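Local coordinates for protein transcription termination factor FttA (Pyrococcus horikoshii, PDB 3AF6) that probably terminates transcription by cutting nascent RNA at the polymerase exit channel, acting as a two-zinc endonuclease and 5'-3' exonuclease of the beta-CASP family, at residues A379-P384 with M601-K606. Residues are numbered along the deposited sequence; the frame is centred on the assembly and turned at random.
Sequences ANAKFP and MNYVAK
Tyr603 reaches from helix 597-606 to the 379-384 loop and gives its hydroxyl proton to the backbone carbonyl of Asn380, OH to O 2.7 Å. The donor lies in the carbonyl plane on a lone pair, with a C=O...OH angle of 145°, and the acceptor oxygen lies in the plane of the tyrosine ring, at its edge. CG of Tyr603 stands anti to the backbone N (chi1 -176°), which sends the ring out from the helix to the loop. Packing is closest around this phenol tip. The Ala381 methyl comes obliquely to the ring, CB to Tyr603 CE1 3.7 Å, while Ala379 CB stays looser at 4.4 Å from that same CE1. Phe383 brings the rim of its ring to the hydroxyl, in plane, with CE2 3.6 Å from Tyr603 OH; the two side chains cross at about a right angle. The single side-chain hydrogen bond thus sits among apolar groups. On the solvent side the contact thins out: at the helix end Lys606 meets the loop through its backbone, its O 4.0 Å from Ala381 O, and its exposed side chain leads away. The pairing joins the N- and C-terminal parts of the metallo-beta-lactamase domain, which flank the beta-CASP insertion in sequence. The Ala379 side chain, near zinc ligands His344 and Asp367, stays about 13 Å from a bound zinc ion. The rings of Phe368 and Phe370, from a loop, and Ile350 of strand 349-355 also pack on Tyr603, strand 388-392 adds Leu389, and helix 621-635 packs against Met601 and Val604.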
loop_
_atom_site.group_PDB
_atom_site.type_symbol
_atom_site.label_atom_id
_atom_site.label_comp_id
_atom_site.label_asym_id
_atom_site.label_seq_id
_atom_site.Cartn_x
_atom_site.Cartn_y
_atom_site.Cartn_z
ATOM N N ALA A 379 2.255 9.969 -10.920
ATOM C CA ALA A 379 2.199 10.539 -9.582
ATOM C C ALA A 379 1.755 12.001 -9.543
ATOM O O ALA A 379 2.021 12.781 -10.455
ATOM C CB ALA A 379 3.542 10.408 -8.928
ATOM N N ASN A 380 1.062 12.355 -8.469
ATOM C CA ASN A 380 0.604 13.711 -8.272
ATOM C C ASN A 380 1.840 14.602 -8.187
ATOM O O ASN A 380 2.812 14.261 -7.518
ATOM C CB ASN A 380 -0.197 13.803 -6.981
ATOM C CG ASN A 380 -0.580 15.219 -6.648
ATOM O OD1 ASN A 380 -0.385 15.673 -5.521
ATOM N ND2 ASN A 380 -1.125 15.933 -7.627
ATOM N N ALA A 381 1.807 15.740 -8.872
ATOM C CA ALA A 381 2.941 16.651 -8.873
ATOM C C ALA A 381 2.519 18.032 -8.405
ATOM O O ALA A 381 3.272 19.001 -8.527
ATOM C CB ALA A 381 3.538 16.732 -10.265
ATOM N N LYS A 382 1.311 18.120 -7.864
ATOM C CA LYS A 382 0.801 19.395 -7.397
ATOM C C LYS A 382 0.370 19.320 -5.938
ATOM O O LYS A 382 -0.383 18.434 -5.550
ATOM C CB LYS A 382 -0.373 19.852 -8.277
ATOM C CG LYS A 382 -0.968 21.175 -7.815
ATOM C CD LYS A 382 -2.010 21.749 -8.769
ATOM C CE LYS A 382 -2.464 23.134 -8.285
ATOM N NZ LYS A 382 -3.305 23.847 -9.283
ATOM N N PHE A 383 0.857 20.262 -5.137
ATOM C CA PHE A 383 0.544 20.296 -3.715
ATOM C C PHE A 383 0.199 21.729 -3.350
ATOM O O PHE A 383 0.633 22.667 -4.026
ATOM C CB PHE A 383 1.767 19.847 -2.893
ATOM C CG PHE A 383 2.301 18.503 -3.285
ATOM C CD1 PHE A 383 1.737 17.338 -2.768
ATOM C CD2 PHE A 383 3.338 18.400 -4.217
ATOM C CE1 PHE A 383 2.195 16.087 -3.177
ATOM C CE2 PHE A 383 3.808 17.157 -4.638
ATOM C CZ PHE A 383 3.241 15.996 -4.122
ATOM N N PRO A 384 -0.586 21.925 -2.284
ATOM C CA PRO A 384 -0.923 23.305 -1.920
ATOM C C PRO A 384 0.312 24.108 -1.535
ATOM O O PRO A 384 0.437 25.288 -1.883
ATOM C CB PRO A 384 -1.932 23.139 -0.773
ATOM C CG PRO A 384 -1.771 21.712 -0.329
ATOM C CD PRO A 384 -1.431 20.960 -1.570
ATOM N N MET A 601 13.996 13.453 -13.192
ATOM C CA MET A 601 14.361 14.834 -13.453
ATOM C C MET A 601 13.115 15.601 -13.855
ATOM O O MET A 601 12.866 16.711 -13.371
ATOM C CB MET A 601 15.411 14.922 -14.560
ATOM C CG MET A 601 16.801 14.397 -14.177
ATOM S SD MET A 601 17.696 15.347 -12.884
ATOM C CE MET A 601 18.316 16.747 -13.819
ATOM N N ASN A 602 12.314 14.997 -14.722
ATOM C CA ASN A 602 11.098 15.645 -15.195
ATOM C C ASN A 602 10.099 15.889 -14.070
ATOM O O ASN A 602 9.301 16.818 -14.136
ATOM C CB ASN A 602 10.450 14.811 -16.302
ATOM C CG ASN A 602 9.173 15.436 -16.826
ATOM O OD1 ASN A 602 8.147 14.769 -16.938
ATOM N ND2 ASN A 602 9.227 16.720 -17.150
ATOM N N TYR A 603 10.136 15.059 -13.034
ATOM C CA TYR A 603 9.220 15.245 -11.913
ATOM C C TYR A 603 9.617 16.505 -11.159
ATOM O O TYR A 603 8.765 17.221 -10.627
ATOM C CB TYR A 603 9.264 14.054 -10.944
ATOM C CG TYR A 603 8.253 14.176 -9.822
ATOM C CD1 TYR A 603 6.896 13.917 -10.048
ATOM C CD2 TYR A 603 8.629 14.662 -8.571
ATOM C CE1 TYR A 603 5.935 14.148 -9.055
ATOM C CE2 TYR A 603 7.686 14.900 -7.579
ATOM C CZ TYR A 603 6.341 14.641 -7.829
ATOM O OH TYR A 603 5.404 14.885 -6.853
ATOM N N VAL A 604 10.918 16.769 -11.105
ATOM C CA VAL A 604 11.408 17.942 -10.402
ATOM C C VAL A 604 10.969 19.167 -11.185
ATOM O O VAL A 604 10.417 20.114 -10.621
ATOM C CB VAL A 604 12.949 17.923 -10.271
ATOM C CG1 VAL A 604 13.422 19.136 -9.479
ATOM C CG2 VAL A 604 13.394 16.636 -9.578
ATOM N N ALA A 605 11.204 19.135 -12.491
ATOM C CA ALA A 605 10.819 20.239 -13.373
ATOM C C ALA A 605 9.337 20.609 -13.214
ATOM O O ALA A 605 8.998 21.785 -13.071
ATOM C CB ALA A 605 11.111 19.868 -14.824
ATOM N N LYS A 606 8.469 19.604 -13.214
ATOM C CA LYS A 606 7.032 19.827 -13.095
ATOM C C LYS A 606 6.460 19.995 -11.684
ATOM O O LYS A 606 5.419 20.627 -11.524
ATOM C CB LYS A 606 6.261 18.684 -13.761
ATOM C CG LYS A 606 6.636 18.386 -15.201
ATOM C CD LYS A 606 5.793 19.190 -16.181
ATOM C CE LYS A 606 5.888 18.614 -17.594
ATOM N NZ LYS A 606 7.300 18.533 -18.083
#